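Local coordinates for mitogen activated protein kinase, putative (Leishmania donovani, PDB 4QNY) that probably transfers the gamma-phosphate of ATP to serine or threonine residues of substrate proteins, as mitogen-activated protein kinases do, and binds magnesium with an ATP analogue, at residues P153-V158 / I166-L171; K73-F78 / I84-I89; I140-G145 / Y203-D208; Q133-L138 / I300-A305. One frame throughout, in Å; residues are numbered along the deposited sequence.

Contact 1. Residues P153-V158 / I166-L171. With MG (magnesium ion), chain C; ANP (phosphoaminophosphonic acid-adenylate ester), chain D.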
loop_
_atom_site.group_PDB
_atom_site.type_symbol
_atom_site.label_atom_id
_atom_site.label_comp_id
_atom_site.label_asym_id
_atom_site.label_seq_id
_atom_site.Cartn_x
_atom_site.Cartn_y
_atom_site.Cartn_z
ATOM N N PRO A 153 -6.025 2.548 -0.925
ATOM C CA PRO A 153 -7.147 1.619 -1.111
ATOM C C PRO A 153 -6.902 0.567 -2.191
ATOM O O PRO A 153 -7.332 -0.577 -2.037
ATOM C CB PRO A 153 -8.296 2.544 -1.516
ATOM C CG PRO A 153 -7.981 3.828 -0.847
ATOM C CD PRO A 153 -6.481 3.949 -0.872
ATOM N N ALA A 154 -6.215 0.951 -3.262
ATOM C CA ALA A 154 -5.930 0.034 -4.363
ATOM C C ALA A 154 -4.965 -1.069 -3.939
ATOM O O ALA A 154 -4.960 -2.155 -4.518
ATOM C CB ALA A 154 -5.371 0.796 -5.557
ATOM N N ASN A 155 -4.149 -0.786 -2.927
ATOM C CA ASN A 155 -3.186 -1.760 -2.425
ATOM C C ASN A 155 -3.728 -2.545 -1.231
ATOM O O ASN A 155 -2.971 -3.193 -0.508
ATOM C CB ASN A 155 -1.876 -1.065 -2.049
ATOM C CG ASN A 155 -1.161 -0.483 -3.254
ATOM O OD1 ASN A 155 -1.426 -0.872 -4.391
ATOM N ND2 ASN A 155 -0.244 0.449 -3.012
ATOM N N ILE A 156 -5.041 -2.484 -1.038
ATOM C CA ILE A 156 -5.702 -3.223 0.035
ATOM C C ILE A 156 -6.732 -4.195 -0.535
ATOM O O ILE A 156 -7.786 -3.777 -1.001
ATOM C CB ILE A 156 -6.405 -2.275 1.026
ATOM C CG1 ILE A 156 -5.422 -1.243 1.585
ATOM C CG2 ILE A 156 -7.045 -3.068 2.147
ATOM C CD1 ILE A 156 -4.358 -1.828 2.486
ATOM N N LEU A 157 -6.430 -5.489 -0.482
ATOM C CA LEU A 157 -7.284 -6.506 -1.094
ATOM C C LEU A 157 -8.306 -7.085 -0.114
ATOM O O LEU A 157 -7.973 -7.397 1.029
ATOM C CB LEU A 157 -6.426 -7.631 -1.673
ATOM C CG LEU A 157 -5.412 -7.227 -2.746
ATOM C CD1 LEU A 157 -4.511 -8.398 -3.106
ATOM C CD2 LEU A 157 -6.119 -6.692 -3.982
ATOM N N VAL A 158 -9.547 -7.236 -0.571
ATOM C CA VAL A 158 -10.628 -7.704 0.295
ATOM C C VAL A 158 -11.554 -8.715 -0.382
ATOM O O VAL A 158 -11.644 -8.771 -1.609
ATOM C CB VAL A 158 -11.494 -6.526 0.799
ATOM C CG1 VAL A 158 -10.717 -5.668 1.790
ATOM C CG2 VAL A 158 -11.992 -5.691 -0.370
ATOM N N ILE A 166 -2.976 -6.958 2.627
ATOM C CA ILE A 166 -2.176 -5.859 2.093
ATOM C C ILE A 166 -1.237 -6.350 0.991
ATOM O O ILE A 166 -0.568 -7.370 1.149
ATOM C CB ILE A 166 -1.348 -5.176 3.204
ATOM C CG1 ILE A 166 -2.269 -4.457 4.193
ATOM C CG2 ILE A 166 -0.347 -4.192 2.611
ATOM C CD1 ILE A 166 -1.533 -3.626 5.222
ATOM N N CYS A 167 -1.194 -5.625 -0.124
ATOM C CA CYS A 167 -0.326 -5.990 -1.238
ATOM C C CYS A 167 0.554 -4.824 -1.686
ATOM O O CYS A 167 0.559 -3.762 -1.061
ATOM C CB CYS A 167 -1.159 -6.493 -2.422
ATOM S SG CYS A 167 -2.142 -5.220 -3.250
ATOM N N ASP A 168 1.298 -5.051 -2.767
ATOM C CA ASP A 168 2.145 -4.039 -3.402
ATOM C C ASP A 168 3.252 -3.524 -2.480
ATOM O O ASP A 168 3.155 -2.431 -1.923
ATOM C CB ASP A 168 1.291 -2.867 -3.900
ATOM C CG ASP A 168 2.006 -2.020 -4.940
ATOM O OD1 ASP A 168 3.249 -2.096 -5.030
ATOM O OD2 ASP A 168 1.320 -1.272 -5.669
ATOM N N PHE A 169 4.310 -4.316 -2.340
ATOM C CA PHE A 169 5.488 -3.897 -1.588
ATOM C C PHE A 169 6.546 -3.325 -2.526
ATOM O O PHE A 169 7.744 -3.496 -2.302
ATOM C CB PHE A 169 6.066 -5.069 -0.792
ATOM C CG PHE A 169 5.163 -5.566 0.302
ATOM C CD1 PHE A 169 5.226 -5.018 1.572
ATOM C CD2 PHE A 169 4.253 -6.581 0.059
ATOM C CE1 PHE A 169 4.397 -5.472 2.581
ATOM C CE2 PHE A 169 3.421 -7.040 1.064
ATOM C CZ PHE A 169 3.494 -6.485 2.327
ATOM N N GLY A 170 6.096 -2.644 -3.576
ATOM C CA GLY A 170 6.987 -2.124 -4.597
ATOM C C GLY A 170 7.753 -0.877 -4.196
ATOM O O GLY A 170 8.755 -0.532 -4.820
ATOM N N LEU A 171 7.281 -0.195 -3.158
ATOM C CA LEU A 171 7.940 1.018 -2.684
ATOM C C LEU A 171 8.355 0.898 -1.224
ATOM O O LEU A 171 8.628 1.902 -0.567
ATOM C CB LEU A 171 7.027 2.232 -2.864
ATOM C CG LEU A 171 6.890 2.804 -4.275
ATOM C CD1 LEU A 171 5.922 3.978 -4.279
ATOM C CD2 LEU A 171 8.247 3.227 -4.811
HETATM MG MG MG C . -0.712 -1.104 -6.319
HETATM P PG ANP D . 3.965 -2.297 -8.541
HETATM O O1G ANP D . 3.785 -3.142 -9.763
HETATM O O2G ANP D . 4.601 -3.176 -7.397
HETATM O O3G ANP D . 4.951 -1.104 -8.873
HETATM P PB ANP D . 1.157 -2.166 -8.908
HETATM O O1B ANP D . 1.420 -1.985 -10.368
HETATM O O2B ANP D . -0.071 -1.295 -8.515
HETATM N N3B ANP D . 2.484 -1.665 -8.004
HETATM P PA ANP D . -0.219 -4.156 -7.558
HETATM O O1A ANP D . -0.683 -3.049 -6.692
HETATM O O2A ANP D . 0.433 -5.298 -6.774
HETATM O O3A ANP D . 0.868 -3.675 -8.625
HETATM O "O5'" ANP D . -1.463 -4.679 -8.389
HETATM C "C5'" ANP D . -2.335 -3.781 -9.107
HETATM C "C4'" ANP D . -3.767 -4.197 -8.879
HETATM O "O4'" ANP D . -3.922 -5.601 -9.168
HETATM C "C3'" ANP D . -4.277 -4.042 -7.453
HETATM O "O3'" ANP D . -4.717 -2.711 -7.209
HETATM C "C2'" ANP D . -5.431 -5.044 -7.412
HETATM O "O2'" ANP D . -6.634 -4.482 -7.926
HETATM C "C1'" ANP D . -4.923 -6.160 -8.334
HETATM N N9 ANP D . -4.349 -7.295 -7.621
HETATM C C8 ANP D . -3.052 -7.444 -7.212
HETATM N N7 ANP D . -2.809 -8.573 -6.582
HETATM C C5 ANP D . -4.043 -9.205 -6.580
HETATM C C6 ANP D . -4.465 -10.450 -6.063
HETATM N N6 ANP D . -3.659 -11.303 -5.427
HETATM N N1 ANP D . -5.764 -10.787 -6.227
HETATM C C2 ANP D . -6.576 -9.936 -6.861
HETATM N N3 ANP D . -6.291 -8.742 -7.389
HETATM C C4 ANP D . -5.002 -8.437 -7.212
HETATM O O HOH W 1 -0.507 0.869 -6.315
HETATM O O HOH W 2 -2.613 -0.887 -7.068
#
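Asn155 and Asp168 meet across a metal-binding contact at the base of the nucleotide pocket, where a short antiparallel hairpin runs out into the DFG motif (Asp168-Gly170) of the kinase fold. One magnesium ion joins them: Asn155 OD1 and Asp168 OD2 each bind it at 2.1 Å, and O1A and O2B of the nucleotide with two waters complete six ligands. The two oxygens, 3.1 Å apart, are neighbouring ligands of the octahedron, and the amide and carboxylate planes are turned 66° against each other, so each group reaches the ion from its own direction. CG of Asp168 stands anti to the backbone N (chi1 -161°), swung toward Asn155 and the phosphates; its other oxygen, OD1, accepts from Gly170 N at 3.2 Å through the anti lone pair, an Asx turn that helps fix the rotation of the carboxylate. The amide of Asn155 is held from behind, since ND2 donates to the backbone O of Asp150. Where the strands pair, the backbones are tied by a nearly straight bond, Cys167 N to Asn155 O (3.0 Å, 175°), next to the non-hydrogen-bonded pair Ile156-Ile166, whose side chains lie side by side with CD1 of Ile156 3.8 Å from CG1 of Ile166. Leu157 sets CG 3.9 Å from SG of Cys167 and turns CD1 to the adenine, forming part of its floor. Ile166 continues onto Ala137 and Leu138 of helix 124-143, Phe169 packs against helix 62-77, and Ile156 bonds through its backbone to Leu112, at the start of helix 112-117.

Contact 2. Residues K73-F78 / I84-I89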
loop_
_atom_site.group_PDB
_atom_site.type_symbol
_atom_site.label_atom_id
_atom_site.label_comp_id
_atom_site.label_asym_id
_atom_site.label_seq_id
_atom_site.Cartn_x
_atom_site.Cartn_y
_atom_site.Cartn_z
ATOM N N LYS A 73 11.095 -10.601 -2.405
ATOM C CA LYS A 73 11.713 -11.028 -1.155
ATOM C C LYS A 73 10.783 -10.804 0.032
ATOM O O LYS A 73 10.672 -11.655 0.913
ATOM C CB LYS A 73 13.034 -10.291 -0.926
ATOM C CG LYS A 73 14.210 -10.862 -1.700
ATOM C CD LYS A 73 15.524 -10.304 -1.173
ATOM C CE LYS A 73 16.708 -11.133 -1.641
ATOM N NZ LYS A 73 17.975 -10.707 -0.980
ATOM N N LEU A 74 10.113 -9.656 0.046
ATOM C CA LEU A 74 9.190 -9.320 1.123
ATOM C C LEU A 74 7.960 -10.223 1.114
ATOM O O LEU A 74 7.504 -10.666 2.166
ATOM C CB LEU A 74 8.765 -7.855 1.022
ATOM C CG LEU A 74 9.826 -6.833 1.433
ATOM C CD1 LEU A 74 9.488 -5.472 0.868
ATOM C CD2 LEU A 74 9.946 -6.769 2.947
ATOM N N LEU A 75 7.428 -10.493 -0.075
ATOM C CA LEU A 75 6.269 -11.370 -0.209
ATOM C C LEU A 75 6.575 -12.770 0.314
ATOM O O LEU A 75 5.735 -13.401 0.956
ATOM C CB LEU A 75 5.813 -11.441 -1.669
ATOM C CG LEU A 75 5.078 -10.214 -2.211
ATOM C CD1 LEU A 75 4.864 -10.336 -3.710
ATOM C CD2 LEU A 75 3.750 -10.026 -1.491
ATOM N N ALA A 76 7.785 -13.248 0.043
ATOM C CA ALA A 76 8.217 -14.552 0.525
ATOM C C ALA A 76 8.561 -14.496 2.009
ATOM O O ALA A 76 8.489 -15.505 2.714
ATOM C CB ALA A 76 9.409 -15.046 -0.277
ATOM N N HIS A 77 8.930 -13.308 2.478
ATOM C CA HIS A 77 9.331 -13.117 3.867
ATOM C C HIS A 77 8.157 -13.259 4.830
ATOM O O HIS A 77 8.311 -13.771 5.937
ATOM C CB HIS A 77 9.987 -11.745 4.046
ATOM C CG HIS A 77 10.406 -11.453 5.452
ATOM N ND1 HIS A 77 9.616 -10.749 6.334
ATOM C CD2 HIS A 77 11.535 -11.771 6.130
ATOM C CE1 HIS A 77 10.238 -10.645 7.495
ATOM N NE2 HIS A 77 11.405 -11.257 7.397
ATOM N N PHE A 78 6.983 -12.803 4.403
ATOM C CA PHE A 78 5.804 -12.823 5.259
ATOM C C PHE A 78 4.937 -14.058 5.034
ATOM O O PHE A 78 4.746 -14.504 3.903
ATOM C CB PHE A 78 4.964 -11.561 5.044
ATOM C CG PHE A 78 5.654 -10.295 5.464
ATOM C CD1 PHE A 78 5.897 -10.034 6.803
ATOM C CD2 PHE A 78 6.049 -9.361 4.523
ATOM C CE1 PHE A 78 6.530 -8.870 7.192
ATOM C CE2 PHE A 78 6.682 -8.194 4.905
ATOM C CZ PHE A 78 6.921 -7.948 6.242
ATOM N N ILE A 84 -0.823 -10.495 1.614
ATOM C CA ILE A 84 -0.992 -11.343 0.438
ATOM C C ILE A 84 0.195 -12.298 0.276
ATOM O O ILE A 84 1.359 -11.904 0.382
ATOM C CB ILE A 84 -1.194 -10.499 -0.850
ATOM C CG1 ILE A 84 -1.649 -11.389 -2.009
ATOM C CG2 ILE A 84 0.055 -9.698 -1.202
ATOM C CD1 ILE A 84 -3.050 -11.939 -1.836
ATOM N N GLY A 85 -0.119 -13.571 0.056
ATOM C CA GLY A 85 0.890 -14.615 0.043
ATOM C C GLY A 85 1.541 -14.834 -1.307
ATOM O O GLY A 85 1.010 -14.432 -2.342
ATOM N N LEU A 86 2.699 -15.482 -1.288
ATOM C CA LEU A 86 3.434 -15.788 -2.507
ATOM C C LEU A 86 3.354 -17.279 -2.817
ATOM O O LEU A 86 3.712 -18.111 -1.984
ATOM C CB LEU A 86 4.895 -15.351 -2.372
ATOM C CG LEU A 86 5.757 -15.423 -3.633
ATOM C CD1 LEU A 86 5.279 -14.412 -4.662
ATOM C CD2 LEU A 86 7.222 -15.200 -3.294
ATOM N N ARG A 87 2.882 -17.615 -4.014
ATOM C CA ARG A 87 2.738 -19.014 -4.401
ATOM C C ARG A 87 3.865 -19.489 -5.315
ATOM O O ARG A 87 4.294 -20.640 -5.223
ATOM C CB ARG A 87 1.387 -19.251 -5.082
ATOM C CG ARG A 87 0.373 -19.971 -4.201
ATOM C CD ARG A 87 -0.517 -20.898 -5.017
ATOM N NE ARG A 87 -1.335 -21.762 -4.171
ATOM C CZ ARG A 87 -2.051 -22.788 -4.619
ATOM N NH1 ARG A 87 -2.049 -23.085 -5.912
ATOM N NH2 ARG A 87 -2.765 -23.521 -3.776
ATOM N N ASN A 88 4.344 -18.611 -6.193
ATOM C CA ASN A 88 5.383 -18.991 -7.146
ATOM C C ASN A 88 6.087 -17.801 -7.795
ATOM O O ASN A 88 5.572 -16.683 -7.795
ATOM C CB ASN A 88 4.784 -19.884 -8.237
ATOM C CG ASN A 88 5.777 -20.893 -8.779
ATOM O OD1 ASN A 88 6.987 -20.670 -8.749
ATOM N ND2 ASN A 88 5.268 -22.013 -9.279
ATOM N N ILE A 89 7.274 -18.059 -8.342
ATOM C CA ILE A 89 8.020 -17.067 -9.112
ATOM C C ILE A 89 8.462 -17.670 -10.446
ATOM O O ILE A 89 9.386 -18.480 -10.494
ATOM C CB ILE A 89 9.263 -16.559 -8.352
ATOM C CG1 ILE A 89 8.874 -15.999 -6.981
ATOM C CG2 ILE A 89 9.992 -15.502 -9.171
ATOM C CD1 ILE A 89 8.060 -14.727 -7.050
HETATM O O HOH W 3 3.489 -12.581 1.986
#
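Leu75, in the last turns of helix 62-77, is the first residue of 73-78 to meet 84-89, and it does so at two levels. Its CB lies 4.1 Å from CB of Leu86, while CD2 reaches along the chain to Ile84, 3.7 Å from CG2 and 3.6 Å from the backbone O. The Leu75 and Ile84 side chains run alongside each other and point the same way. A water lies within hydrogen-bonding distance of both backbone carbonyls, 2.6 Å from Leu75 O and 2.8 Å from Ile84 O, and bridges them. One residue on, Ala76 offers its CB to CD2 of Leu86 at 3.7 Å. Leu86 comes to it with CG anti to the backbone N (chi1 -172°), which lays the isobutyl group over the end of the helix, where the contact nears the surface. Phe78, the first residue beyond the helix, leads its ring away from 84-89 to Ile140 and Ile141 of helix 124-143, with ND1 of His77 over one ring face. Farther along the second segment, Arg87 and Asn88 pair with Val104 of strand 101-106 in a classic beta bulge. Ile84 touches the bound nucleotide. In the protein kinase N-lobe, Leu75, on the helix corresponding to alphaC, and Leu86, opening strand 86-90, correspond to the two N-lobe members of the regulatory spine, which Phe169 of the DFG motif continues by packing on Leu75.

Contact 3. Residues I140-G145 / Y203-D208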
loop_
_atom_site.group_PDB
_atom_site.type_symbol
_atom_site.label_atom_id
_atom_site.label_comp_id
_atom_site.label_asym_id
_atom_site.label_seq_id
_atom_site.Cartn_x
_atom_site.Cartn_y
_atom_site.Cartn_z
ATOM N N ILE A 140 2.868 -6.250 11.797
ATOM C CA ILE A 140 3.761 -7.328 11.393
ATOM C C ILE A 140 4.863 -6.818 10.469
ATOM O O ILE A 140 6.039 -7.132 10.658
ATOM C CB ILE A 140 2.977 -8.453 10.697
ATOM C CG1 ILE A 140 2.103 -9.180 11.721
ATOM C CG2 ILE A 140 3.925 -9.427 10.011
ATOM C CD1 ILE A 140 0.866 -9.807 11.137
ATOM N N ILE A 141 4.472 -6.023 9.479
ATOM C CA ILE A 141 5.418 -5.433 8.538
ATOM C C ILE A 141 6.411 -4.514 9.250
ATOM O O ILE A 141 7.613 -4.569 8.993
ATOM C CB ILE A 141 4.685 -4.641 7.436
ATOM C CG1 ILE A 141 3.761 -5.567 6.642
ATOM C CG2 ILE A 141 5.680 -3.958 6.510
ATOM C CD1 ILE A 141 2.771 -4.837 5.759
ATOM N N HIS A 142 5.902 -3.681 10.154
ATOM C CA HIS A 142 6.739 -2.740 10.893
ATOM C C HIS A 142 7.676 -3.448 11.869
ATOM O O HIS A 142 8.793 -2.990 12.110
ATOM C CB HIS A 142 5.870 -1.732 11.650
ATOM C CG HIS A 142 5.112 -0.799 10.758
ATOM N ND1 HIS A 142 4.131 0.047 11.228
ATOM C CD2 HIS A 142 5.188 -0.583 9.424
ATOM C CE1 HIS A 142 3.637 0.747 10.223
ATOM N NE2 HIS A 142 4.261 0.384 9.116
ATOM N N SER A 143 7.218 -4.563 12.430
ATOM C CA SER A 143 8.033 -5.333 13.363
ATOM C C SER A 143 9.208 -5.983 12.640
ATOM O O SER A 143 10.240 -6.272 13.246
ATOM C CB SER A 143 7.192 -6.397 14.068
ATOM O OG SER A 143 6.702 -7.352 13.143
ATOM N N ALA A 144 9.043 -6.208 11.341
ATOM C CA ALA A 144 10.100 -6.782 10.520
ATOM C C ALA A 144 11.075 -5.707 10.049
ATOM O O ALA A 144 11.997 -5.984 9.281
ATOM C CB ALA A 144 9.505 -7.519 9.329
ATOM N N GLY A 145 10.865 -4.478 10.515
ATOM C CA GLY A 145 11.741 -3.367 10.184
ATOM C C GLY A 145 11.459 -2.781 8.815
ATOM O O GLY A 145 12.331 -2.167 8.200
ATOM N N TYR A 203 11.832 9.828 7.673
ATOM C CA TYR A 203 10.500 9.622 8.225
ATOM C C TYR A 203 10.420 8.284 8.951
ATOM O O TYR A 203 11.408 7.553 9.027
ATOM C CB TYR A 203 9.440 9.697 7.122
ATOM C CG TYR A 203 9.784 8.911 5.874
ATOM C CD1 TYR A 203 10.539 9.479 4.856
ATOM C CD2 TYR A 203 9.346 7.603 5.712
ATOM C CE1 TYR A 203 10.853 8.766 3.714
ATOM C CE2 TYR A 203 9.655 6.882 4.574
ATOM C CZ TYR A 203 10.407 7.467 3.579
ATOM O OH TYR A 203 10.714 6.750 2.445
ATOM N N SER A 204 9.245 7.966 9.485
ATOM C CA SER A 204 9.063 6.734 10.244
ATOM C C SER A 204 7.905 5.904 9.704
ATOM O O SER A 204 7.387 6.172 8.622
ATOM C CB SER A 204 8.830 7.047 11.724
ATOM O OG SER A 204 7.553 7.631 11.924
ATOM N N ALA A 205 7.502 4.899 10.476
ATOM C CA ALA A 205 6.411 4.011 10.092
ATOM C C ALA A 205 5.049 4.688 10.247
ATOM O O ALA A 205 4.015 4.107 9.914
ATOM C CB ALA A 205 6.461 2.733 10.915
ATOM N N GLN A 206 5.057 5.920 10.748
ATOM C CA GLN A 206 3.827 6.672 10.960
ATOM C C GLN A 206 3.176 7.103 9.645
ATOM O O GLN A 206 2.004 7.484 9.626
ATOM C CB GLN A 206 4.099 7.900 11.832
ATOM C CG GLN A 206 4.387 7.572 13.291
ATOM C CD GLN A 206 3.216 6.893 13.976
ATOM O OE1 GLN A 206 3.133 5.665 14.018
ATOM N NE2 GLN A 206 2.301 7.690 14.513
ATOM N N ILE A 207 3.931 7.040 8.552
ATOM C CA ILE A 207 3.391 7.404 7.246
ATOM C C ILE A 207 2.386 6.360 6.765
ATOM O O ILE A 207 1.520 6.655 5.944
ATOM C CB ILE A 207 4.502 7.575 6.184
ATOM C CG1 ILE A 207 5.186 6.238 5.885
ATOM C CG2 ILE A 207 5.516 8.620 6.631
ATOM C CD1 ILE A 207 6.057 6.262 4.647
ATOM N N ASP A 208 2.503 5.141 7.284
ATOM C CA ASP A 208 1.557 4.081 6.953
ATOM C C ASP A 208 0.263 4.263 7.736
ATOM O O ASP A 208 -0.815 3.904 7.261
ATOM C CB ASP A 208 2.162 2.705 7.236
ATOM C CG ASP A 208 3.238 2.325 6.237
ATOM O OD1 ASP A 208 3.209 2.846 5.102
ATOM O OD2 ASP A 208 4.112 1.504 6.586
#
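His142 and Ala205 bring the backbones nearest, their CA atoms 6.8 Å apart, where the end of helix 124-143 meets the start of helix 206-219. The first helix closes at Gly145, whose positive phi and bonds back into the last turn make a Schellman motif. The second opens after Ser204, whose OG accepts from Gln206 N in a capping bond. Between these two helix ends the imidazole of His142 carries the contact. With CG anti to the carbonyl carbon (chi1 -67°), the ring is sent across to the other segment, and its NE2 donates to OD2 of Asp208 at 2.8 Å. This bond is nearly straight at 169°, uses the anti lone pair of the carboxylate oxygen and stays close to the ring plane; ring and carboxylate are only 12° from coplanar. Asp208, in the first turn of helix 206-219 (alphaF of the kinase fold), corresponds to the aspartate that holds the catalytic loop: its OD2 also accepts from His148 N and its OD1 from Arg149 N, both of the HRD motif. Both oxygens of this buried carboxylate are thus engaged, and the three N-H groups probably help to stabilise its negative charge. Ala205 closes over the histidine, its CB standing above the ring centre at 3.5 Å, a CH-pi contact. The backbone O of Ala205 lies on the same side as the methyl, 3.4 Å from CE1 of His142. Ala205 and Asp208 also touch Ile147 of strand 146-147.

Contact 4. Residues Q133-L138 / I300-A305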
loop_
_atom_site.group_PDB
_atom_site.type_symbol
_atom_site.label_atom_id
_atom_site.label_comp_id
_atom_site.label_asym_id
_atom_site.label_seq_id
_atom_site.Cartn_x
_atom_site.Cartn_y
_atom_site.Cartn_z
ATOM N N GLN A 133 -7.738 -5.370 10.623
ATOM C CA GLN A 133 -6.949 -6.285 9.804
ATOM C C GLN A 133 -5.787 -5.556 9.141
ATOM O O GLN A 133 -4.685 -6.094 9.036
ATOM C CB GLN A 133 -7.823 -6.952 8.741
ATOM C CG GLN A 133 -8.683 -8.091 9.261
ATOM C CD GLN A 133 -9.597 -8.655 8.194
ATOM O OE1 GLN A 133 -9.383 -9.759 7.696
ATOM N NE2 GLN A 133 -10.625 -7.895 7.834
ATOM N N ALA A 134 -6.040 -4.328 8.701
ATOM C CA ALA A 134 -5.012 -3.518 8.060
ATOM C C ALA A 134 -3.929 -3.117 9.057
ATOM O O ALA A 134 -2.740 -3.151 8.740
ATOM C CB ALA A 134 -5.632 -2.284 7.423
ATOM N N LEU A 135 -4.348 -2.742 10.262
ATOM C CA LEU A 135 -3.419 -2.354 11.320
ATOM C C LEU A 135 -2.593 -3.540 11.800
ATOM O O LEU A 135 -1.383 -3.430 11.992
ATOM C CB LEU A 135 -4.176 -1.737 12.496
ATOM C CG LEU A 135 -4.749 -0.338 12.278
ATOM C CD1 LEU A 135 -5.739 0.002 13.377
ATOM C CD2 LEU A 135 -3.630 0.691 12.228
ATOM N N ARG A 136 -3.260 -4.673 11.993
ATOM C CA ARG A 136 -2.592 -5.898 12.413
ATOM C C ARG A 136 -1.527 -6.312 11.399
ATOM O O ARG A 136 -0.459 -6.802 11.766
ATOM C CB ARG A 136 -3.615 -7.018 12.603
ATOM C CG ARG A 136 -3.016 -8.341 13.031
ATOM C CD ARG A 136 -4.012 -9.472 12.851
ATOM N NE ARG A 136 -3.352 -10.774 12.836
ATOM C CZ ARG A 136 -2.700 -11.267 11.787
ATOM N NH1 ARG A 136 -2.619 -10.566 10.663
ATOM N NH2 ARG A 136 -2.129 -12.460 11.861
ATOM N N ALA A 137 -1.823 -6.100 10.120
ATOM C CA ALA A 137 -0.874 -6.401 9.056
ATOM C C ALA A 137 0.311 -5.445 9.105
ATOM O O ALA A 137 1.459 -5.856 8.937
ATOM C CB ALA A 137 -1.556 -6.334 7.700
ATOM N N LEU A 138 0.026 -4.169 9.344
ATOM C CA LEU A 138 1.070 -3.154 9.432
ATOM C C LEU A 138 1.991 -3.392 10.621
ATOM O O LEU A 138 3.187 -3.114 10.552
ATOM C CB LEU A 138 0.457 -1.757 9.525
ATOM C CG LEU A 138 -0.096 -1.171 8.228
ATOM C CD1 LEU A 138 -0.670 0.210 8.482
ATOM C CD2 LEU A 138 0.989 -1.118 7.162
ATOM N N ILE A 300 -1.235 8.816 16.263
ATOM C CA ILE A 300 -1.435 7.520 16.897
ATOM C C ILE A 300 -0.559 6.458 16.229
ATOM O O ILE A 300 -0.329 6.494 15.020
ATOM C CB ILE A 300 -2.929 7.096 16.857
ATOM C CG1 ILE A 300 -3.216 6.005 17.891
ATOM C CG2 ILE A 300 -3.351 6.661 15.458
ATOM C CD1 ILE A 300 -4.690 5.711 18.069
ATOM N N THR A 301 -0.038 5.535 17.031
ATOM C CA THR A 301 0.791 4.458 16.508
ATOM C C THR A 301 -0.080 3.261 16.156
ATOM O O THR A 301 -1.268 3.240 16.472
ATOM C CB THR A 301 1.875 4.030 17.514
ATOM O OG1 THR A 301 1.255 3.513 18.698
ATOM C CG2 THR A 301 2.759 5.212 17.882
ATOM N N VAL A 302 0.512 2.269 15.498
ATOM C CA VAL A 302 -0.224 1.074 15.102
ATOM C C VAL A 302 -0.709 0.298 16.326
ATOM O O VAL A 302 -1.860 -0.138 16.376
ATOM C CB VAL A 302 0.634 0.152 14.217
ATOM C CG1 VAL A 302 -0.119 -1.128 13.895
ATOM C CG2 VAL A 302 1.036 0.874 12.939
ATOM N N LEU A 303 0.170 0.139 17.310
ATOM C CA LEU A 303 -0.178 -0.540 18.555
ATOM C C LEU A 303 -1.331 0.157 19.268
ATOM O O LEU A 303 -2.295 -0.488 19.682
ATOM C CB LEU A 303 1.037 -0.620 19.481
ATOM C CG LEU A 303 2.088 -1.680 19.151
ATOM C CD1 LEU A 303 3.390 -1.384 19.877
ATOM C CD2 LEU A 303 1.576 -3.064 19.514
ATOM N N GLN A 304 -1.229 1.475 19.407
ATOM C CA GLN A 304 -2.267 2.261 20.064
ATOM C C GLN A 304 -3.582 2.217 19.290
ATOM O O GLN A 304 -4.660 2.180 19.882
ATOM C CB GLN A 304 -1.810 3.711 20.233
ATOM C CG GLN A 304 -0.676 3.905 21.226
ATOM C CD GLN A 304 -0.109 5.311 21.182
ATOM O OE1 GLN A 304 -0.308 6.041 20.212
ATOM N NE2 GLN A 304 0.602 5.699 22.235
ATOM N N ALA A 305 -3.486 2.218 17.964
ATOM C CA ALA A 305 -4.669 2.177 17.112
ATOM C C ALA A 305 -5.396 0.844 17.245
ATOM O O ALA A 305 -6.626 0.791 17.207
ATOM C CB ALA A 305 -4.288 2.432 15.662
#
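Leu135 and Val302 form the centre of an apolar contact between two helices of the C-lobe. Val302 sets CG1 opposite its backbone N (chi1 176°), which directs it onto the helix backbone, 3.2 Å from the carbonyl O of Leu135, a close approach for a methyl group. The other branch, CG2, points to the next turn and reaches CB of Leu138 at 4.3 Å. Leu135 answers by straddling Ala305: its CD1 is 3.6 Å from that CB and CD2 3.9 Å, so the branched end of the leucine rests on the small methyl one turn beyond Val302. The start of the helix that carries Val302 and Ala305 is fixed by a capping box: Thr301 is the N-cap, with Gln304 N donating to Thr301 OG1 at 3.3 Å and Thr301 N to Gln304 OE1 at 3.2 Å. On the far side, Arg136 of helix 124-143 turns away to a salt bridge with Asp80. Leu135 also touches Met291 of helix 282-291, while Val302 and Ile300 rest on Val209 and Leu138 on Ile212, both in helix 206-219.

Overall arrangement
Contacts 1 and 4 are buried, whereas contacts 2 and 3 are only partly so. Helix 124-143 serves both 3 and 4, whose centres lie about 10 Å apart and which are tied by Gln206 NE2 to Ile300 O and by His142 packed on Val302. The chemistry follows the place: metal and nucleotide oxygens dominate contact 1, a histidine-carboxylate hydrogen bond and a methyl over a ring face mark contact 3, while contacts 2 and 4 are mainly apolar, contact 2 with a bridging water. Contact 1 touches all the others: Phe169 reaches Leu75 and Ile141, and Ile166 packs on Ala137. Contacts 2 and 4, in opposite lobes, do not touch.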